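Local coordinates for protein VP35 (Myotis lucifugus, PDB 6DKU) that probably antagonises host interferon responses, as a bat homolog of filoviral VP35 represented here by its interferon inhibitory domain, at residues Phe75-Ser87 with Pro106-Pro120. The protein carries 1 engineered substitution. Residues are numbered along the deposited sequence; the frame is centred on the assembly and turned at random.
Sequences FRNCEAPTTQVTS and PKTLGRGWVYIYLTP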
ATOM      1  N   PHE A  75       0.480  -4.772  -9.760  1.00 70.08           N
ATOM      2  CA  PHE A  75      -0.084  -4.095  -8.595  1.00 62.44           C
ATOM      3  C   PHE A  75      -1.325  -3.297  -8.952  1.00 63.65           C
ATOM      4  O   PHE A  75      -2.224  -3.147  -8.118  1.00 69.35           O
ATOM      5  CB  PHE A  75       0.959  -3.180  -7.958  1.00 53.05           C
ATOM      6  CG  PHE A  75       2.163  -3.911  -7.470  1.00 59.73           C
ATOM      7  CD1 PHE A  75       2.133  -4.582  -6.260  1.00 41.52           C
ATOM      8  CD2 PHE A  75       3.317  -3.956  -8.237  1.00 62.39           C
ATOM      9  CE1 PHE A  75       3.239  -5.263  -5.816  1.00 57.74           C
ATOM     10  CE2 PHE A  75       4.426  -4.636  -7.803  1.00 54.07           C
ATOM     11  CZ  PHE A  75       4.390  -5.291  -6.587  1.00 69.08           C
ATOM     12  N   ARG A  76      -1.390  -2.781 -10.178  1.00 67.77           N
ATOM     13  CA  ARG A  76      -2.563  -2.033 -10.610  1.00 70.52           C
ATOM     14  C   ARG A  76      -3.832  -2.867 -10.460  1.00 73.35           C
ATOM     15  O   ARG A  76      -4.830  -2.400  -9.904  1.00 77.12           O
ATOM     16  CB  ARG A  76      -2.364  -1.575 -12.056  1.00 78.78           C
ATOM     17  CG  ARG A  76      -3.456  -0.687 -12.625  1.00 78.00           C
ATOM     18  CD  ARG A  76      -3.327  -0.625 -14.144  1.00 80.40           C
ATOM     19  NE  ARG A  76      -4.547  -0.148 -14.786  1.00107.24           N
ATOM     20  CZ  ARG A  76      -5.671  -0.853 -14.883  1.00123.51           C
ATOM     21  NH1 ARG A  76      -5.744  -2.075 -14.370  1.00125.52           N
ATOM     22  NH2 ARG A  76      -6.732  -0.336 -15.491  1.00128.42           N
ATOM     23  N   ASN A  77      -3.797  -4.121 -10.916  1.00 79.05           N
ATOM     24  CA  ASN A  77      -4.963  -4.999 -10.910  1.00 72.46           C
ATOM     25  C   ASN A  77      -5.062  -5.868  -9.664  1.00 67.84           C
ATOM     26  O   ASN A  77      -5.685  -6.933  -9.713  1.00 87.71           O
ATOM     27  CB  ASN A  77      -4.945  -5.902 -12.142  1.00 68.62           C
ATOM     28  CG  ASN A  77      -5.220  -5.149 -13.402  1.00 79.81           C
ATOM     29  OD1 ASN A  77      -5.971  -4.176 -13.391  1.00 89.72           O
ATOM     30  ND2 ASN A  77      -4.623  -5.587 -14.505  1.00 90.99           N
ATOM     31  N   CYS A  78      -4.468  -5.462  -8.560  1.00 62.54           N
ATOM     32  CA  CYS A  78      -4.326  -6.343  -7.418  1.00 63.30           C
ATOM     33  C   CYS A  78      -5.376  -6.006  -6.371  1.00 65.48           C
ATOM     34  O   CYS A  78      -5.665  -4.832  -6.115  1.00 64.89           O
ATOM     35  CB  CYS A  78      -2.921  -6.222  -6.828  1.00 75.91           C
ATOM     36  SG  CYS A  78      -2.228  -7.740  -6.181  1.00 88.54           S
ATOM     37  N   GLU A  79      -5.973  -7.048  -5.806  1.00 66.25           N
ATOM     38  CA  GLU A  79      -6.867  -6.879  -4.673  1.00 53.31           C
ATOM     39  C   GLU A  79      -6.118  -6.245  -3.513  1.00 68.30           C
ATOM     40  O   GLU A  79      -5.000  -6.656  -3.184  1.00 77.76           O
ATOM     41  CB  GLU A  79      -7.432  -8.229  -4.249  1.00 59.70           C
ATOM     42  CG  GLU A  79      -8.706  -8.636  -4.961  1.00 73.10           C
ATOM     43  CD  GLU A  79      -9.876  -7.731  -4.631  1.00 87.60           C
ATOM     44  OE1 GLU A  79     -10.829  -7.708  -5.430  1.00 92.92           O
ATOM     45  OE2 GLU A  79      -9.844  -7.043  -3.582  1.00 92.52           O
ATOM     46  N   ALA A  80      -6.729  -5.240  -2.899  1.00 62.40           N
ATOM     47  CA  ALA A  80      -6.145  -4.641  -1.713  1.00 53.44           C
ATOM     48  C   ALA A  80      -6.002  -5.696  -0.624  1.00 48.58           C
ATOM     49  O   ALA A  80      -6.890  -6.540  -0.457  1.00 72.73           O
ATOM     50  CB  ALA A  80      -7.011  -3.486  -1.212  1.00 62.19           C
ATOM     51  N   PRO A  81      -4.909  -5.683   0.133  1.00 53.34           N
ATOM     52  CA  PRO A  81      -4.729  -6.693   1.180  1.00 54.42           C
ATOM     53  C   PRO A  81      -5.666  -6.471   2.360  1.00 65.96           C
ATOM     54  O   PRO A  81      -6.101  -5.354   2.645  1.00 62.21           O
ATOM     55  CB  PRO A  81      -3.269  -6.507   1.599  1.00 55.29           C
ATOM     56  CG  PRO A  81      -2.987  -5.073   1.324  1.00 52.23           C
ATOM     57  CD  PRO A  81      -3.779  -4.739   0.078  1.00 57.05           C
ATOM     58  N   THR A  82      -5.966  -7.560   3.057  1.00 71.98           N
ATOM     59  CA  THR A  82      -6.808  -7.522   4.241  1.00 73.50           C
ATOM     60  C   THR A  82      -5.946  -7.571   5.493  1.00 67.56           C
ATOM     61  O   THR A  82      -4.999  -8.353   5.575  1.00 78.15           O
ATOM     62  CB  THR A  82      -7.789  -8.691   4.226  1.00 75.85           C
ATOM     63  OG1 THR A  82      -8.269  -8.860   2.887  1.00 88.80           O
ATOM     64  CG2 THR A  82      -8.953  -8.471   5.188  1.00 73.26           C
ATOM     65  N   THR A  83      -6.262  -6.702   6.448  1.00 67.74           N
ATOM     66  CA  THR A  83      -5.701  -6.720   7.791  1.00 70.16           C
ATOM     67  C   THR A  83      -6.824  -7.020   8.776  1.00 79.34           C
ATOM     68  O   THR A  83      -7.951  -6.534   8.613  1.00 79.63           O
ATOM     69  CB  THR A  83      -5.059  -5.376   8.167  1.00 65.30           C
ATOM     70  OG1 THR A  83      -4.186  -4.925   7.124  1.00 74.37           O
ATOM     71  CG2 THR A  83      -4.267  -5.523   9.458  1.00 66.53           C
ATOM     72  N   GLN A  84      -6.523  -7.808   9.797  1.00 76.27           N
ATOM     73  CA  GLN A  84      -7.504  -8.154  10.813  1.00 85.27           C
ATOM     74  C   GLN A  84      -7.185  -7.395  12.092  1.00 86.14           C
ATOM     75  O   GLN A  84      -6.019  -7.303  12.485  1.00 76.58           O
ATOM     76  CB  GLN A  84      -7.524  -9.665  11.060  1.00 87.93           C
ATOM     77  CG  GLN A  84      -8.235 -10.429   9.952  1.00 91.70           C
ATOM     78  CD  GLN A  84      -8.863 -11.723  10.425  1.00106.58           C
ATOM     79  OE1 GLN A  84      -8.583 -12.199  11.525  1.00113.67           O
ATOM     80  NE2 GLN A  84      -9.733 -12.295   9.599  1.00107.71           N
ATOM     81  N   VAL A  85      -8.217  -6.832  12.724  1.00 86.80           N
ATOM     82  CA  VAL A  85      -8.065  -6.110  13.983  1.00 92.58           C
ATOM     83  C   VAL A  85      -9.161  -6.544  14.944  1.00 93.99           C
ATOM     84  O   VAL A  85     -10.297  -6.800  14.530  1.00 91.07           O
ATOM     85  CB  VAL A  85      -8.097  -4.577  13.783  1.00 88.47           C
ATOM     86  CG1 VAL A  85      -6.731  -4.065  13.360  1.00 77.76           C
ATOM     87  CG2 VAL A  85      -9.161  -4.180  12.770  1.00 85.47           C
ATOM     88  N   THR A  86      -8.812  -6.617  16.232  1.00100.66           N
ATOM     89  CA  THR A  86      -9.766  -7.051  17.246  1.00114.36           C
ATOM     90  C   THR A  86     -10.959  -6.103  17.344  1.00115.54           C
ATOM     91  O   THR A  86     -12.049  -6.522  17.754  1.00114.97           O
ATOM     92  CB  THR A  86      -9.052  -7.176  18.602  1.00116.89           C
ATOM     93  OG1 THR A  86      -7.747  -7.733  18.407  1.00110.58           O
ATOM     94  CG2 THR A  86      -9.818  -8.105  19.507  1.00119.79           C
ATOM     95  N   SER A  87     -10.770  -4.841  16.969  1.00111.78           N
ATOM     96  CA  SER A  87     -11.803  -3.816  17.035  1.00105.83           C
ATOM     97  C   SER A  87     -11.410  -2.665  16.119  1.00101.94           C
ATOM     98  O   SER A  87     -10.288  -2.604  15.604  1.00 78.62           O
ATOM     99  CB  SER A  87     -11.999  -3.308  18.464  1.00 99.96           C
ATOM    100  OG  SER A  87     -13.285  -2.762  18.624  1.00110.87           O
ATOM    101  N   PRO A 106     -14.034  -6.447  -6.950  1.00101.82           N
ATOM    102  CA  PRO A 106     -12.676  -5.901  -7.093  1.00102.83           C
ATOM    103  C   PRO A 106     -12.408  -4.617  -6.315  1.00 97.63           C
ATOM    104  O   PRO A 106     -12.708  -3.517  -6.788  1.00105.83           O
ATOM    105  CB  PRO A 106     -12.560  -5.665  -8.607  1.00105.66           C
ATOM    106  CG  PRO A 106     -13.527  -6.627  -9.212  1.00106.12           C
ATOM    107  CD  PRO A 106     -14.679  -6.681  -8.254  1.00103.79           C
ATOM    108  N   LYS A 107     -11.823  -4.751  -5.121  1.00 82.68           N
ATOM    109  CA  LYS A 107     -11.293  -3.608  -4.373  1.00 68.51           C
ATOM    110  C   LYS A 107      -9.814  -3.473  -4.726  1.00 72.02           C
ATOM    111  O   LYS A 107      -8.918  -3.889  -3.988  1.00 61.79           O
ATOM    112  CB  LYS A 107     -11.504  -3.790  -2.875  1.00 66.58           C
ATOM    113  CG  LYS A 107     -12.828  -3.264  -2.357  1.00 64.28           C
ATOM    114  CD  LYS A 107     -13.925  -4.317  -2.463  1.00 82.23           C
ATOM    115  CE  LYS A 107     -13.603  -5.566  -1.650  1.00 84.04           C
ATOM    116  NZ  LYS A 107     -14.817  -6.412  -1.433  1.00 96.22           N
ATOM    117  N   THR A 108      -9.566  -2.868  -5.884  1.00 77.06           N
ATOM    118  CA  THR A 108      -8.248  -2.885  -6.498  1.00 65.99           C
ATOM    119  C   THR A 108      -7.324  -1.825  -5.910  1.00 66.69           C
ATOM    120  O   THR A 108      -7.762  -0.762  -5.459  1.00 81.57           O
ATOM    121  CB  THR A 108      -8.377  -2.694  -8.014  1.00 68.36           C
ATOM    122  OG1 THR A 108      -7.099  -2.387  -8.575  1.00 83.93           O
ATOM    123  CG2 THR A 108      -9.387  -1.602  -8.363  1.00 58.72           C
ATOM    124  N   LEU A 109      -6.021  -2.130  -5.914  1.00 59.77           N
ATOM    125  CA  LEU A 109      -5.036  -1.115  -5.551  1.00 53.13           C
ATOM    126  C   LEU A 109      -5.075   0.046  -6.535  1.00 59.95           C
ATOM    127  O   LEU A 109      -4.935   1.210  -6.142  1.00 70.05           O
ATOM    128  CB  LEU A 109      -3.630  -1.718  -5.504  1.00 50.20           C
ATOM    129  CG  LEU A 109      -3.211  -2.566  -4.306  1.00 52.12           C
ATOM    130  CD1 LEU A 109      -1.712  -2.791  -4.330  1.00 46.29           C
ATOM    131  CD2 LEU A 109      -3.633  -1.924  -2.999  1.00 48.14           C
ATOM    132  N   GLY A 110      -5.271  -0.257  -7.822  1.00 68.55           N
ATOM    133  CA  GLY A 110      -5.335   0.788  -8.829  1.00 68.06           C
ATOM    134  C   GLY A 110      -6.429   1.803  -8.571  1.00 71.41           C
ATOM    135  O   GLY A 110      -6.249   2.998  -8.830  1.00 75.74           O
ATOM    136  N   ARG A 111      -7.569   1.358  -8.046  1.00 57.47           N
ATOM    137  CA  ARG A 111      -8.636   2.287  -7.705  1.00 64.70           C
ATOM    138  C   ARG A 111      -8.405   2.988  -6.363  1.00 63.75           C
ATOM    139  O   ARG A 111      -9.336   3.608  -5.831  1.00 61.69           O
ATOM    140  CB  ARG A 111      -9.989   1.567  -7.714  1.00 84.97           C
ATOM    141  CG  ARG A 111     -11.147   2.413  -8.276  1.00108.45           C
ATOM    142  CD  ARG A 111     -12.442   2.227  -7.482  1.00111.13           C
ATOM    143  NE  ARG A 111     -12.645   0.832  -7.101  1.00117.87           N
ATOM    144  CZ  ARG A 111     -13.560   0.417  -6.230  1.00116.81           C
ATOM    145  NH1 ARG A 111     -14.362   1.291  -5.635  1.00113.30           N
ATOM    146  NH2 ARG A 111     -13.663  -0.875  -5.945  1.00120.45           N
ATOM    147  N   GLY A 112      -7.197   2.893  -5.801  1.00 49.47           N
ATOM    148  CA  GLY A 112      -6.807   3.680  -4.652  1.00 40.03           C
ATOM    149  C   GLY A 112      -6.956   3.005  -3.303  1.00 54.18           C
ATOM    150  O   GLY A 112      -6.525   3.588  -2.299  1.00 53.37           O
ATOM    151  N   TRP A 113      -7.559   1.814  -3.238  1.00 49.09           N
ATOM    152  CA  TRP A 113      -7.657   1.123  -1.957  1.00 52.19           C
ATOM    153  C   TRP A 113      -6.267   0.826  -1.416  1.00 53.30           C
ATOM    154  O   TRP A 113      -5.307   0.655  -2.170  1.00 58.63           O
ATOM    155  CB  TRP A 113      -8.447  -0.182  -2.094  1.00 62.65           C
ATOM    156  CG  TRP A 113      -9.883   0.018  -2.467  1.00 63.66           C
ATOM    157  CD1 TRP A 113     -10.437  -0.171  -3.696  1.00 58.38           C
ATOM    158  CD2 TRP A 113     -10.948   0.452  -1.609  1.00 57.39           C
ATOM    159  NE1 TRP A 113     -11.771   0.116  -3.659  1.00 61.22           N
ATOM    160  CE2 TRP A 113     -12.113   0.502  -2.391  1.00 58.96           C
ATOM    161  CE3 TRP A 113     -11.023   0.816  -0.264  1.00 63.48           C
ATOM    162  CZ2 TRP A 113     -13.346   0.895  -1.872  1.00 54.55           C
ATOM    163  CZ3 TRP A 113     -12.243   1.204   0.249  1.00 69.82           C
ATOM    164  CH2 TRP A 113     -13.391   1.239  -0.555  1.00 63.06           C
ATOM    165  N   VAL A 114      -6.159   0.782  -0.090  1.00 53.64           N
ATOM    166  CA  VAL A 114      -4.902   0.431   0.563  1.00 41.73           C
ATOM    167  C   VAL A 114      -5.140  -0.769   1.469  1.00 48.49           C
ATOM    168  O   VAL A 114      -4.511  -1.821   1.307  1.00 47.92           O
ATOM    169  CB  VAL A 114      -4.325   1.615   1.356  1.00 55.76           C
ATOM    170  CG1 VAL A 114      -2.979   1.232   1.965  1.00 43.95           C
ATOM    171  CG2 VAL A 114      -4.192   2.846   0.461  1.00 54.51           C
ATOM    172  N   TYR A 115      -6.048  -0.629   2.423  1.00 45.50           N
ATOM    173  CA  TYR A 115      -6.359  -1.719   3.332  1.00 48.15           C
ATOM    174  C   TYR A 115      -7.855  -1.971   3.353  1.00 55.63           C
ATOM    175  O   TYR A 115      -8.661  -1.032   3.347  1.00 53.03           O
ATOM    176  CB  TYR A 115      -5.899  -1.427   4.762  1.00 50.59           C
ATOM    177  CG  TYR A 115      -4.422  -1.571   5.011  1.00 62.83           C
ATOM    178  CD1 TYR A 115      -3.620  -2.350   4.184  1.00 66.00           C
ATOM    179  CD2 TYR A 115      -3.826  -0.924   6.088  1.00 62.65           C
ATOM    180  CE1 TYR A 115      -2.264  -2.470   4.418  1.00 56.01           C
ATOM    181  CE2 TYR A 115      -2.479  -1.037   6.328  1.00 63.76           C
ATOM    182  CZ  TYR A 115      -1.701  -1.811   5.492  1.00 62.16           C
ATOM    183  OH  TYR A 115      -0.355  -1.920   5.743  1.00 71.93           O
ATOM    184  N   ILE A 116      -8.210  -3.241   3.390  1.00 52.93           N
ATOM    185  CA  ILE A 116      -9.528  -3.680   3.813  1.00 54.31           C
ATOM    186  C   ILE A 116      -9.361  -4.180   5.244  1.00 57.51           C
ATOM    187  O   ILE A 116      -8.803  -5.261   5.471  1.00 60.79           O
ATOM    188  CB  ILE A 116     -10.090  -4.769   2.896  1.00 46.24           C
ATOM    189  CG1 ILE A 116     -10.142  -4.280   1.451  1.00 54.67           C
ATOM    190  CG2 ILE A 116     -11.477  -5.156   3.344  1.00 61.90           C
ATOM    191  CD1 ILE A 116     -10.541  -2.830   1.288  1.00 62.45           C
ATOM    192  N   TYR A 117      -9.801  -3.383   6.215  1.00 52.04           N
ATOM    193  CA  TYR A 117      -9.734  -3.803   7.609  1.00 57.62           C
ATOM    194  C   TYR A 117     -10.869  -4.763   7.927  1.00 71.66           C
ATOM    195  O   TYR A 117     -12.006  -4.566   7.489  1.00 69.41           O
ATOM    196  CB  TYR A 117      -9.818  -2.602   8.546  1.00 65.04           C
ATOM    197  CG  TYR A 117      -8.567  -1.767   8.604  1.00 56.16           C
ATOM    198  CD1 TYR A 117      -7.419  -2.240   9.219  1.00 55.73           C
ATOM    199  CD2 TYR A 117      -8.541  -0.498   8.057  1.00 53.84           C
ATOM    200  CE1 TYR A 117      -6.275  -1.468   9.270  1.00 64.60           C
ATOM    201  CE2 TYR A 117      -7.411   0.278   8.104  1.00 56.56           C
ATOM    202  CZ  TYR A 117      -6.283  -0.207   8.710  1.00 62.43           C
ATOM    203  OH  TYR A 117      -5.162   0.582   8.748  1.00 64.22           O
ATOM    204  N   LEU A 118     -10.561  -5.795   8.710  1.00 84.44           N
ATOM    205  CA  LEU A 118     -11.536  -6.790   9.149  1.00 79.56           C
ATOM    206  C   LEU A 118     -11.822  -6.580  10.630  1.00 81.36           C
ATOM    207  O   LEU A 118     -10.952  -6.814  11.477  1.00 81.41           O
ATOM    208  CB  LEU A 118     -11.024  -8.198   8.865  1.00 76.37           C
ATOM    209  CG  LEU A 118     -11.640  -8.812   7.616  1.00 76.71           C
ATOM    210  CD1 LEU A 118     -13.037  -9.333   7.944  1.00 93.97           C
ATOM    211  CD2 LEU A 118     -11.695  -7.764   6.494  1.00 75.48           C
ATOM    212  N   THR A 119     -13.038  -6.129  10.933  1.00 92.51           N
ATOM    213  CA  THR A 119     -13.504  -5.864  12.283  1.00102.92           C
ATOM    214  C   THR A 119     -14.678  -6.778  12.610  1.00103.55           C
ATOM    215  O   THR A 119     -15.407  -7.204  11.708  1.00 89.73           O
ATOM    216  CB  THR A 119     -13.943  -4.404  12.457  1.00 98.08           C
ATOM    217  OG1 THR A 119     -15.306  -4.276  12.036  1.00 98.57           O
ATOM    218  CG2 THR A 119     -13.065  -3.475  11.628  1.00 86.86           C
ATOM    219  N   PRO A 120     -14.873  -7.106  13.891  1.00114.26           N
ATOM    220  CA  PRO A 120     -15.940  -8.051  14.256  1.00117.80           C
ATOM    221  C   PRO A 120     -17.323  -7.632  13.795  1.00123.95           C
ATOM    222  O   PRO A 120     -18.138  -8.506  13.487  1.00134.69           O
ATOM    223  CB  PRO A 120     -15.836  -8.114  15.783  1.00110.54           C
ATOM    224  CG  PRO A 120     -14.385  -7.865  16.041  1.00111.53           C
ATOM    225  CD  PRO A 120     -13.973  -6.835  15.025  1.00110.12           C
TER
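Strand 82-84 runs parallel to strand 113-119, and four backbone bonds join it and its flanking residues to that strand, the first from Ile116 N to Pro81 O (3.1 Å), the last from Val85 N to Leu118 O. Closer to helix 73-76 the two segments meet again at a single bridge between Glu79 and Thr108. There Cys78 O accepts from Leu109 N, and Ala80 N gives a bond of 2.8 Å to Lys107 O. The Ala80 methyl packs on Trp113 CB at 3.7 Å and also meets Leu109 CD2 and Ile116 CG1. Pro81 CD lies against the same leucine methyl, while its CG sits at the edge of the Tyr115 ring, 4.0 Å from CD1. Thr83 OG1, anti to the carbonyl carbon (chi1 -49°), lies over the centre of one face of that ring. The ring's hydroxyl bonds to Glu29 of helix 26-37. Strand 82-84 is an outer strand of the mixed four-stranded sheet of the VP35 interferon inhibitory domain, and Pro81 touches Met36 of helix 26-37. On its other side strand 113-119 pairs with strand 122-127, where Val114 and Tyr115 both face Leu126 in a classic beta bulge. On the other face of the sheet from Thr83, the side chains of Gln84 and Leu118 cross at an oblique angle, CG of Gln84 3.7 Å from CB of Leu118. Glu79, bent at chi2 (-66°), turns OE1 back to take a weak bond from Lys107 N. The lysine's NZ bonds to Pro103 O.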